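PDB 5VGC: NleG5-1 effector from Enterobacteria phage YYZ-2008, which probably promotes ubiquitin transfer as a type III secretion effector of the NleG family, whose C-terminal domain is related to RING ligases, and binds calcium. Local coordinates for residues Leu98-Ile101 with Glu102-Glu105; Gln76-Glu79 with His80-Thr84; Gly88-Thr91 with Ser92-Thr96; Asn30-Arg34 with Gly35-Ile39. The protein carries 1 engineered substitution. All coordinates share one frame; numbering follows the deposited sequence.

Contact 1: residues Leu98-Ile101 with Glu102-Glu105. With CA (calcium ion), chain C.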
loop_
_atom_site.group_PDB
_atom_site.type_symbol
_atom_site.label_atom_id
_atom_site.label_comp_id
_atom_site.label_asym_id
_atom_site.label_seq_id
_atom_site.Cartn_x
_atom_site.Cartn_y
_atom_site.Cartn_z
ATOM N N LEU A 98 1.669 -6.351 11.608
ATOM C CA LEU A 98 1.262 -6.493 10.200
ATOM C C LEU A 98 0.252 -5.420 9.789
ATOM O O LEU A 98 0.370 -4.800 8.700
ATOM C CB LEU A 98 0.698 -7.895 9.937
ATOM C CG LEU A 98 1.721 -9.015 10.014
ATOM C CD1 LEU A 98 0.993 -10.330 9.896
ATOM C CD2 LEU A 98 2.786 -8.887 8.931
ATOM N N ARG A 99 -0.722 -5.191 10.675
ATOM C CA ARG A 99 -1.736 -4.176 10.411
ATOM C C ARG A 99 -1.109 -2.770 10.334
ATOM O O ARG A 99 -1.489 -1.972 9.469
ATOM C CB ARG A 99 -2.836 -4.221 11.468
ATOM C CG ARG A 99 -4.101 -3.483 11.085
ATOM C CD ARG A 99 -4.929 -4.283 10.109
ATOM N NE ARG A 99 -6.135 -3.557 9.746
ATOM C CZ ARG A 99 -6.197 -2.568 8.847
ATOM N NH1 ARG A 99 -5.120 -2.160 8.178
ATOM N NH2 ARG A 99 -7.367 -1.978 8.603
ATOM N N GLU A 100 -0.151 -2.483 11.226
ATOM C CA GLU A 100 0.592 -1.219 11.164
ATOM C C GLU A 100 1.327 -1.103 9.840
ATOM O O GLU A 100 1.325 -0.025 9.229
ATOM C CB GLU A 100 1.574 -1.060 12.319
ATOM C CG GLU A 100 0.930 -0.836 13.680
ATOM C CD GLU A 100 0.350 0.545 13.875
ATOM O OE1 GLU A 100 0.446 1.396 12.954
ATOM O OE2 GLU A 100 -0.211 0.764 14.969
ATOM N N ILE A 101 1.937 -2.198 9.383
ATOM C CA ILE A 101 2.532 -2.153 8.029
ATOM C C ILE A 101 1.459 -1.828 6.988
ATOM O O ILE A 101 1.653 -0.937 6.167
ATOM C CB ILE A 101 3.257 -3.460 7.628
ATOM C CG1 ILE A 101 4.487 -3.653 8.505
ATOM C CG2 ILE A 101 3.656 -3.435 6.149
ATOM C CD1 ILE A 101 5.026 -5.063 8.495
ATOM N N GLU A 102 0.341 -2.544 7.028
ATOM C CA GLU A 102 -0.754 -2.314 6.050
ATOM C C GLU A 102 -1.222 -0.867 6.038
ATOM O O GLU A 102 -1.407 -0.270 4.968
ATOM C CB GLU A 102 -1.946 -3.258 6.316
ATOM C CG GLU A 102 -1.677 -4.738 5.967
ATOM C CD GLU A 102 -2.815 -5.680 6.319
ATOM O OE1 GLU A 102 -2.685 -6.889 6.001
ATOM O OE2 GLU A 102 -3.826 -5.228 6.921
ATOM N N MET A 103 -1.385 -0.295 7.226
ATOM C CA MET A 103 -1.925 1.062 7.384
ATOM C C MET A 103 -1.010 2.204 6.929
ATOM O O MET A 103 -1.428 3.354 6.944
ATOM C CB MET A 103 -2.352 1.293 8.829
ATOM C CG MET A 103 -3.645 0.585 9.182
ATOM S SD MET A 103 -4.252 1.120 10.791
ATOM C CE MET A 103 -3.494 -0.060 11.913
ATOM N N LEU A 104 0.223 1.912 6.542
ATOM C CA LEU A 104 1.063 2.922 5.877
ATOM C C LEU A 104 0.356 3.386 4.611
ATOM O O LEU A 104 -0.286 2.592 3.927
ATOM C CB LEU A 104 2.461 2.374 5.523
ATOM C CG LEU A 104 3.416 2.095 6.684
ATOM C CD1 LEU A 104 4.531 1.150 6.266
ATOM C CD2 LEU A 104 4.010 3.389 7.215
ATOM N N GLU A 105 0.489 4.671 4.310
ATOM C CA GLU A 105 -0.184 5.338 3.198
ATOM C C GLU A 105 0.802 5.802 2.140
ATOM O O GLU A 105 2.037 5.869 2.380
ATOM C CB GLU A 105 -0.984 6.533 3.735
ATOM C CG GLU A 105 -1.928 6.167 4.880
ATOM C CD GLU A 105 -2.823 7.314 5.340
ATOM O OE1 GLU A 105 -2.374 8.493 5.359
ATOM O OE2 GLU A 105 -3.994 7.030 5.697
HETATM CA CA CA C . -0.858 0.647 2.920
#

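Contact 2: residues Gln76-Glu79 with His80-Thr84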
loop_
_atom_site.group_PDB
_atom_site.type_symbol
_atom_site.label_atom_id
_atom_site.label_comp_id
_atom_site.label_asym_id
_atom_site.label_seq_id
_atom_site.Cartn_x
_atom_site.Cartn_y
_atom_site.Cartn_z
ATOM N N GLN A 76 3.449 -16.447 28.434
ATOM C CA GLN A 76 3.701 -17.550 27.493
ATOM C C GLN A 76 2.389 -18.269 27.144
ATOM O O GLN A 76 2.089 -18.511 25.955
ATOM C CB GLN A 76 4.740 -18.544 28.030
ATOM C CG GLN A 76 6.153 -17.971 28.142
ATOM C CD GLN A 76 7.180 -18.947 28.700
ATOM O OE1 GLN A 76 6.873 -19.789 29.551
ATOM N NE2 GLN A 76 8.415 -18.820 28.234
ATOM N N TYR A 77 1.603 -18.590 28.174
ATOM C CA TYR A 77 0.312 -19.243 27.921
ATOM C C TYR A 77 -0.638 -18.383 27.102
ATOM O O TYR A 77 -1.375 -18.918 26.261
ATOM C CB TYR A 77 -0.339 -19.753 29.217
ATOM C CG TYR A 77 0.259 -21.061 29.740
ATOM C CD1 TYR A 77 0.432 -22.176 28.896
ATOM C CD2 TYR A 77 0.653 -21.182 31.072
ATOM C CE1 TYR A 77 0.978 -23.353 29.368
ATOM C CE2 TYR A 77 1.192 -22.370 31.556
ATOM C CZ TYR A 77 1.352 -23.451 30.699
ATOM O OH TYR A 77 1.881 -24.639 31.158
ATOM N N ILE A 78 -0.621 -17.064 27.320
ATOM C CA ILE A 78 -1.385 -16.138 26.456
ATOM C C ILE A 78 -0.868 -16.207 25.026
ATOM O O ILE A 78 -1.666 -16.292 24.087
ATOM C CB ILE A 78 -1.375 -14.665 26.939
ATOM C CG1 ILE A 78 -2.146 -14.539 28.253
ATOM C CG2 ILE A 78 -2.021 -13.744 25.879
ATOM C CD1 ILE A 78 -2.169 -13.155 28.862
ATOM N N GLU A 79 0.456 -16.164 24.856
ATOM C CA GLU A 79 1.027 -16.323 23.513
ATOM C C GLU A 79 0.527 -17.596 22.846
ATOM O O GLU A 79 0.058 -17.559 21.696
ATOM C CB GLU A 79 2.553 -16.289 23.539
ATOM C CG GLU A 79 3.100 -14.912 23.205
ATOM C CD GLU A 79 4.598 -14.896 23.126
ATOM O OE1 GLU A 79 5.205 -13.852 23.471
ATOM O OE2 GLU A 79 5.162 -15.933 22.725
ATOM N N HIS A 80 0.616 -18.714 23.576
ATOM C CA HIS A 80 0.090 -19.988 23.063
ATOM C C HIS A 80 -1.400 -19.927 22.715
ATOM O O HIS A 80 -1.809 -20.322 21.624
ATOM C CB HIS A 80 0.305 -21.142 24.034
ATOM C CG HIS A 80 0.002 -22.482 23.424
ATOM N ND1 HIS A 80 -1.226 -23.091 23.533
ATOM C CD2 HIS A 80 0.768 -23.316 22.678
ATOM C CE1 HIS A 80 -1.199 -24.248 22.894
ATOM N NE2 HIS A 80 0.001 -24.409 22.370
ATOM N N ILE A 81 -2.208 -19.434 23.634
ATOM C CA ILE A 81 -3.644 -19.368 23.369
ATOM C C ILE A 81 -3.906 -18.534 22.119
ATOM O O ILE A 81 -4.684 -18.936 21.240
ATOM C CB ILE A 81 -4.436 -18.808 24.573
ATOM C CG1 ILE A 81 -4.410 -19.804 25.727
ATOM C CG2 ILE A 81 -5.887 -18.528 24.183
ATOM C CD1 ILE A 81 -4.680 -19.159 27.067
ATOM N N GLU A 82 -3.249 -17.377 22.052
ATOM C CA GLU A 82 -3.344 -16.488 20.899
ATOM C C GLU A 82 -2.958 -17.219 19.621
ATOM O O GLU A 82 -3.709 -17.180 18.646
ATOM C CB GLU A 82 -2.478 -15.235 21.083
ATOM C CG GLU A 82 -3.108 -14.208 21.998
ATOM C CD GLU A 82 -2.229 -12.988 22.228
ATOM O OE1 GLU A 82 -1.030 -13.012 21.836
ATOM O OE2 GLU A 82 -2.756 -12.002 22.791
ATOM N N ARG A 83 -1.805 -17.882 19.622
ATOM C CA ARG A 83 -1.403 -18.613 18.426
ATOM C C ARG A 83 -2.411 -19.715 18.060
ATOM O O ARG A 83 -2.712 -19.920 16.891
ATOM C CB ARG A 83 -0.001 -19.209 18.577
ATOM C CG ARG A 83 1.112 -18.193 18.480
ATOM C CD ARG A 83 2.439 -18.852 18.173
ATOM N NE ARG A 83 3.485 -17.860 18.382
ATOM C CZ ARG A 83 3.909 -16.982 17.467
ATOM N NH1 ARG A 83 3.394 -16.924 16.236
ATOM N NH2 ARG A 83 4.850 -16.126 17.789
ATOM N N THR A 84 -2.934 -20.412 19.063
ATOM C CA THR A 84 -3.865 -21.503 18.808
ATOM C C THR A 84 -5.173 -20.968 18.230
ATOM O O THR A 84 -5.693 -21.530 17.272
ATOM C CB THR A 84 -4.110 -22.352 20.078
ATOM O OG1 THR A 84 -2.849 -22.733 20.648
ATOM C CG2 THR A 84 -4.900 -23.599 19.745
HETATM O O HOH W 1 5.123 -17.914 20.974
#

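Contact 3: residues Gly88-Thr91 with Ser92-Thr96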
loop_
_atom_site.group_PDB
_atom_site.type_symbol
_atom_site.label_atom_id
_atom_site.label_comp_id
_atom_site.label_asym_id
_atom_site.label_seq_id
_atom_site.Cartn_x
_atom_site.Cartn_y
_atom_site.Cartn_z
ATOM N N GLY A 88 -3.160 -17.972 10.881
ATOM C CA GLY A 88 -1.713 -17.989 10.682
ATOM C C GLY A 88 -0.872 -18.294 11.916
ATOM O O GLY A 88 0.342 -18.156 11.884
ATOM N N SER A 89 -1.514 -18.715 13.004
ATOM C CA SER A 89 -0.836 -19.003 14.266
ATOM C C SER A 89 -0.018 -17.802 14.758
ATOM O O SER A 89 1.076 -17.948 15.319
ATOM C CB SER A 89 0.017 -20.282 14.129
ATOM O OG SER A 89 -0.742 -21.321 13.490
ATOM N N LEU A 90 -0.574 -16.609 14.547
ATOM C CA LEU A 90 0.045 -15.355 14.952
ATOM C C LEU A 90 -0.326 -14.964 16.374
ATOM O O LEU A 90 -1.448 -15.219 16.813
ATOM C CB LEU A 90 -0.412 -14.232 14.016
ATOM C CG LEU A 90 -0.157 -14.411 12.520
ATOM C CD1 LEU A 90 -0.863 -13.313 11.747
ATOM C CD2 LEU A 90 1.339 -14.428 12.213
ATOM N N THR A 91 0.609 -14.337 17.084
ATOM C CA THR A 91 0.262 -13.568 18.281
ATOM C C THR A 91 -0.413 -12.240 17.909
ATOM O O THR A 91 -0.285 -11.749 16.792
ATOM C CB THR A 91 1.499 -13.223 19.125
ATOM O OG1 THR A 91 2.432 -12.437 18.363
ATOM C CG2 THR A 91 2.165 -14.487 19.625
ATOM N N SER A 92 -1.125 -11.659 18.861
ATOM C CA SER A 92 -1.763 -10.354 18.677
ATOM C C SER A 92 -0.765 -9.240 18.341
ATOM O O SER A 92 -1.034 -8.361 17.509
ATOM C CB SER A 92 -2.564 -9.953 19.916
ATOM O OG SER A 92 -1.763 -9.948 21.069
ATOM N N ARG A 93 0.399 -9.293 18.982
ATOM C CA ARG A 93 1.479 -8.341 18.704
ATOM C C ARG A 93 1.852 -8.381 17.205
ATOM O O ARG A 93 1.934 -7.328 16.527
ATOM C CB ARG A 93 2.665 -8.668 19.603
ATOM C CG ARG A 93 3.584 -7.504 19.956
ATOM C CD ARG A 93 4.915 -7.999 20.506
ATOM N NE ARG A 93 5.556 -8.854 19.503
ATOM C CZ ARG A 93 6.266 -8.441 18.451
ATOM N NH1 ARG A 93 6.766 -9.358 17.622
ATOM N NH2 ARG A 93 6.491 -7.143 18.217
ATOM N N GLU A 94 2.050 -9.590 16.681
ATOM C CA GLU A 94 2.410 -9.767 15.265
ATOM C C GLU A 94 1.321 -9.235 14.354
ATOM O O GLU A 94 1.597 -8.564 13.334
ATOM C CB GLU A 94 2.684 -11.243 14.954
ATOM C CG GLU A 94 3.952 -11.795 15.599
ATOM C CD GLU A 94 4.004 -13.318 15.646
ATOM O OE1 GLU A 94 2.925 -13.957 15.652
ATOM O OE2 GLU A 94 5.127 -13.885 15.684
ATOM N N VAL A 95 0.081 -9.528 14.739
ATOM C CA VAL A 95 -1.100 -9.014 14.035
ATOM C C VAL A 95 -1.025 -7.478 13.974
ATOM O O VAL A 95 -1.088 -6.888 12.879
ATOM C CB VAL A 95 -2.405 -9.491 14.712
ATOM C CG1 VAL A 95 -3.631 -8.822 14.095
ATOM C CG2 VAL A 95 -2.541 -11.000 14.623
ATOM N N THR A 96 -0.863 -6.851 15.148
ATOM C CA THR A 96 -0.700 -5.406 15.213
ATOM C C THR A 96 0.449 -4.924 14.307
ATOM O O THR A 96 0.278 -3.945 13.578
ATOM C CB THR A 96 -0.515 -4.895 16.670
ATOM O OG1 THR A 96 -1.726 -5.103 17.408
ATOM C CG2 THR A 96 -0.138 -3.402 16.732
HETATM O O HOH W 2 4.921 -11.834 19.674
#

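Contact 4: residues Asn30-Arg34 with Gly35-Ile39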
loop_
_atom_site.group_PDB
_atom_site.type_symbol
_atom_site.label_atom_id
_atom_site.label_comp_id
_atom_site.label_asym_id
_atom_site.label_seq_id
_atom_site.Cartn_x
_atom_site.Cartn_y
_atom_site.Cartn_z
ATOM N N ASN A 30 -16.872 -17.657 20.584
ATOM C CA ASN A 30 -18.222 -17.163 20.909
ATOM C C ASN A 30 -18.196 -16.227 22.131
ATOM O O ASN A 30 -18.678 -15.084 22.054
ATOM C CB ASN A 30 -19.195 -18.325 21.158
ATOM C CG ASN A 30 -19.464 -19.162 19.903
ATOM O OD1 ASN A 30 -19.028 -18.831 18.797
ATOM N ND2 ASN A 30 -20.189 -20.264 20.081
ATOM N N GLN A 31 -17.625 -16.705 23.242
ATOM C CA GLN A 31 -17.512 -15.887 24.471
ATOM C C GLN A 31 -16.813 -14.528 24.259
ATOM O O GLN A 31 -17.193 -13.532 24.884
ATOM C CB GLN A 31 -16.852 -16.678 25.615
ATOM C CG GLN A 31 -17.800 -17.661 26.306
ATOM C CD GLN A 31 -18.525 -17.057 27.514
ATOM O OE1 GLN A 31 -17.903 -16.403 28.352
ATOM N NE2 GLN A 31 -19.840 -17.280 27.608
ATOM N N THR A 32 -15.812 -14.486 23.376
ATOM C CA THR A 32 -15.197 -13.209 22.967
ATOM C C THR A 32 -16.114 -12.398 22.059
ATOM O O THR A 32 -16.309 -11.207 22.286
ATOM C CB THR A 32 -13.878 -13.408 22.206
ATOM O OG1 THR A 32 -14.117 -14.192 21.034
ATOM C CG2 THR A 32 -12.853 -14.100 23.068
ATOM N N ILE A 33 -16.662 -13.055 21.032
ATOM C CA ILE A 33 -17.619 -12.413 20.103
ATOM C C ILE A 33 -18.802 -11.762 20.854
ATOM O O ILE A 33 -19.321 -10.741 20.397
ATOM C CB ILE A 33 -18.083 -13.389 18.970
ATOM C CG1 ILE A 33 -16.990 -13.513 17.895
ATOM C CG2 ILE A 33 -19.375 -12.932 18.289
ATOM C CD1 ILE A 33 -17.268 -14.556 16.833
ATOM N N ARG A 34 -19.218 -12.334 21.990
ATOM C CA ARG A 34 -20.193 -11.650 22.861
ATOM C C ARG A 34 -19.605 -10.359 23.452
ATOM O O ARG A 34 -20.123 -9.269 23.218
ATOM C CB ARG A 34 -20.702 -12.566 23.990
ATOM C CG ARG A 34 -21.574 -13.751 23.567
ATOM C CD ARG A 34 -22.697 -13.405 22.591
ATOM N NE ARG A 34 -23.497 -12.251 23.010
ATOM C CZ ARG A 34 -24.379 -11.606 22.241
ATOM N NH1 ARG A 34 -25.045 -10.565 22.735
ATOM N NH2 ARG A 34 -24.616 -11.981 20.981
ATOM N N GLY A 35 -18.521 -10.494 24.207
ATOM C CA GLY A 35 -17.838 -9.342 24.807
ATOM C C GLY A 35 -16.373 -9.636 25.050
ATOM O O GLY A 35 -15.498 -9.108 24.361
ATOM N N GLU A 36 -16.124 -10.481 26.046
ATOM C CA GLU A 36 -14.793 -11.010 26.343
ATOM C C GLU A 36 -14.956 -12.432 26.842
ATOM O O GLU A 36 -16.007 -12.769 27.384
ATOM C CB GLU A 36 -14.058 -10.158 27.394
ATOM C CG GLU A 36 -14.499 -10.331 28.851
ATOM C CD GLU A 36 -13.492 -9.748 29.828
ATOM O OE1 GLU A 36 -12.966 -8.657 29.519
ATOM O OE2 GLU A 36 -13.218 -10.375 30.885
ATOM N N ALA A 37 -13.927 -13.260 26.664
ATOM C CA ALA A 37 -13.949 -14.633 27.188
ATOM C C ALA A 37 -12.934 -14.752 28.336
ATOM O O ALA A 37 -11.742 -14.434 28.169
ATOM C CB ALA A 37 -13.661 -15.637 26.089
ATOM N N GLN A 38 -13.422 -15.189 29.500
ATOM C CA GLN A 38 -12.578 -15.416 30.680
ATOM C C GLN A 38 -12.122 -16.873 30.699
ATOM O O GLN A 38 -12.928 -17.778 30.944
ATOM C CB GLN A 38 -13.306 -15.051 31.985
ATOM C CG GLN A 38 -13.176 -13.583 32.394
ATOM C CD GLN A 38 -11.809 -13.224 32.975
ATOM O OE1 GLN A 38 -11.125 -14.053 33.582
ATOM N NE2 GLN A 38 -11.413 -11.974 32.792
ATOM N N ILE A 39 -10.833 -17.082 30.432
ATOM C CA ILE A 39 -10.218 -18.406 30.445
ATOM C C ILE A 39 -9.509 -18.641 31.785
ATOM O O ILE A 39 -8.832 -17.742 32.305
ATOM C CB ILE A 39 -9.262 -18.593 29.233
ATOM C CG1 ILE A 39 -10.090 -18.812 27.960
ATOM C CG2 ILE A 39 -8.301 -19.771 29.442
ATOM C CD1 ILE A 39 -9.297 -18.785 26.673
#

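Contact 1: residues Leu98-Ile101 with Glu102-Glu105
E102 N and M103 N make the last regular helical bonds, to L98 O and R99 O, both 2.8 Å. L104 N then closes a tighter turn onto I101 O at 3.2 Å, coming in above the carbonyl plane. R99 has CG anti to its backbone N (chi1 -164°), which sends the chain along the helix toward its C-terminal end. The chain bends at chi2 and crosses E102 at about a right angle. R99 NH1 and E102 OE2 form a salt bridge at 3.6 Å. The oxygen lies well out of the guanidinium plane, and the two flat groups are turned 54° against each other. This pairing is one of charges, with no N-H aimed at the oxygen. E102 OE2 has a stronger partner in M107 N of the second subunit. The turn ending helix 92-102 is also a calcium site. E102 O and L104 O each lie 2.3 Å from the calcium ion. The same two carbonyls of the second subunit bind it as well, so the ion joins two helix ends across the dimer. M103 CG comes to R99 NH1 (3.3 Å) from the opposite side of the guanidinium plane to E102 OE2. The M103 chain bends at chi3 (-91°), and CE comes back to within 3.6 Å of R99 CG. L104 CG rests 3.5 Å from I101 O, and the I101 side chain packs on L104 of the second subunit.

Contact 2: residues Gln76-Glu79 with His80-Thr84
E79 and R83 are linked through their backbones and, further out, through a water. The backbone bonds come first. H80 N, I81 N, E82 N and R83 N each donate to the carbonyl four residues earlier, on Q76, Y77, I78 and E79 in turn. All four are nearly straight. H80 O takes two donors, T84 N and T84 OG1. The hydroxyl of T84 donates from above the carbonyl plane, 2.8 Å from T84 OG1 to H80 O. The same OG1 lies over one face of the H80 ring, offset toward its rim.

The charged groups come next. E79 OE2 and R83 NH2 stay 4.9 Å apart, so the two groups do not touch. Water 1 bridges them. It donates to E79 OE2 at 2.6 Å and accepts from R83 NE at 3.1 Å, lying at the guanidinium edge and in its plane. R83 NH1 also donates to S89 O and makes a salt bridge to E94 OE1. E82 turns its carboxylate another way, and E82 OE2 is bonded to G59 N and S92 OG. Two donors thus satisfy one oxygen of this buried acid.

Carbon atoms also rest on polar groups. I78 has CG2 anti to its backbone N, which carries this methyl toward the next turn. There I78 CG2 sits over one face of the E82 carboxylate, 3.7 Å from E82 CD. I81 CG1 sits over Y77 O. Y77 and I81 make apolar contact with L41 of strand 37-41. The whole is an amphipathic helix, 68-85, with one side on the three-stranded antiparallel sheet and E79 at the surface.

Contact 3: residues Gly88-Thr91 with Ser92-Thr96
T91 OG1 lies over one face of the E94 carboxylate, 3.3 Å from E94 CD. The same carboxylate is met at OE1 by T91 N, on the anti side and 32° out of its plane, with 2.7 Å from T91 N to E94 OE1. The guanidinium of R93 has water 2 at its edge, in plane. That water accepts from R93 NE at 3.1 Å and is hydrogen-bonded to T91 OG1 at 2.9 Å. T91 is the N-cap of helix 92-102. Its OG1 stands between its backbone N and carbonyl carbon (chi1 60°), a setting that turns it to the N-H groups of the first turn. There T91 OG1 accepts a weak bond from E94 N at 3.3 Å. With the bond returned from T91 N to E94 OE1, this is a capping box. T91 O starts the regular ladder by accepting from V95 N at 3.0 Å. L90, just before the N-cap, and V95 form a hydrophobic staple and cross at about a right angle, with L90 CB 3.9 Å from V95 CG2. Both also pack on L110 of the second subunit. E94 OE2 is bonded to a glycerol, probably from the crystallisation liquor. E94 OE1 serves a backbone N-H and the R83 cation together. A negative charge beside the N-terminal end of a helix suits the helix dipole, so E94 is probably ionised.

Contact 4: residues Asn30-Arg34 with Gly35-Ile39
T32 meets A37 where helix 22-34 turns into strand 37-41, an outer strand of a three-stranded antiparallel sheet. The two branches of T32 part at CB. OG1 stands between the backbone N and the carbonyl carbon (chi1 59°) and is hydrogen-bonded to R29 O, one turn back in the same helix. CG2, beside the backbone N, meets the strand. It lies 3.5 Å from A37 CB and 3.8 Å from A37 N, and the T32 side chain also packs on I48 of the next strand. A37 CB has a second helix neighbour, Q31 CB at 3.4 Å. The small methyl of A37 thus sits against both residues and also touches I28.

The backbone link is slight. G35 N gives a straight but weak bond to Q31 O, 3.4 Å long. G35 is the first residue to leave helical angles, and the chain then enters strand 37-41. A37 and I39 pair through their backbones with I48 and V46. E36, just before the strand, is joined to Q38 on it by side chains. Q38 NE2 also bonds N62 OD1. Q38 NE2 donates to E36 OE2 at 3.1 Å, with the oxygen in the amide plane of Q38.

Contacts 2, 3 and 4 are partly buried, while contact 1 lies at the surface, near the middle of the chain. Contacts 1 and 3 take the two ends of helix 92-102. At contact 3 side chains satisfy N-H groups; at contact 1 carbonyls bind calcium. Both also touch the second subunit, and L98 CD1 meets L90 CD1 between them. Contact 2 belongs to the preceding helix and joins contact 3 by polar bonds from E82 and R83. Contact 4 touches contact 2 by apolar packing, I81 CG2 on I39 CD1. It lies about 17 Å from contact 1 at the nearest atoms, and, unlike contact 1, holds no metal.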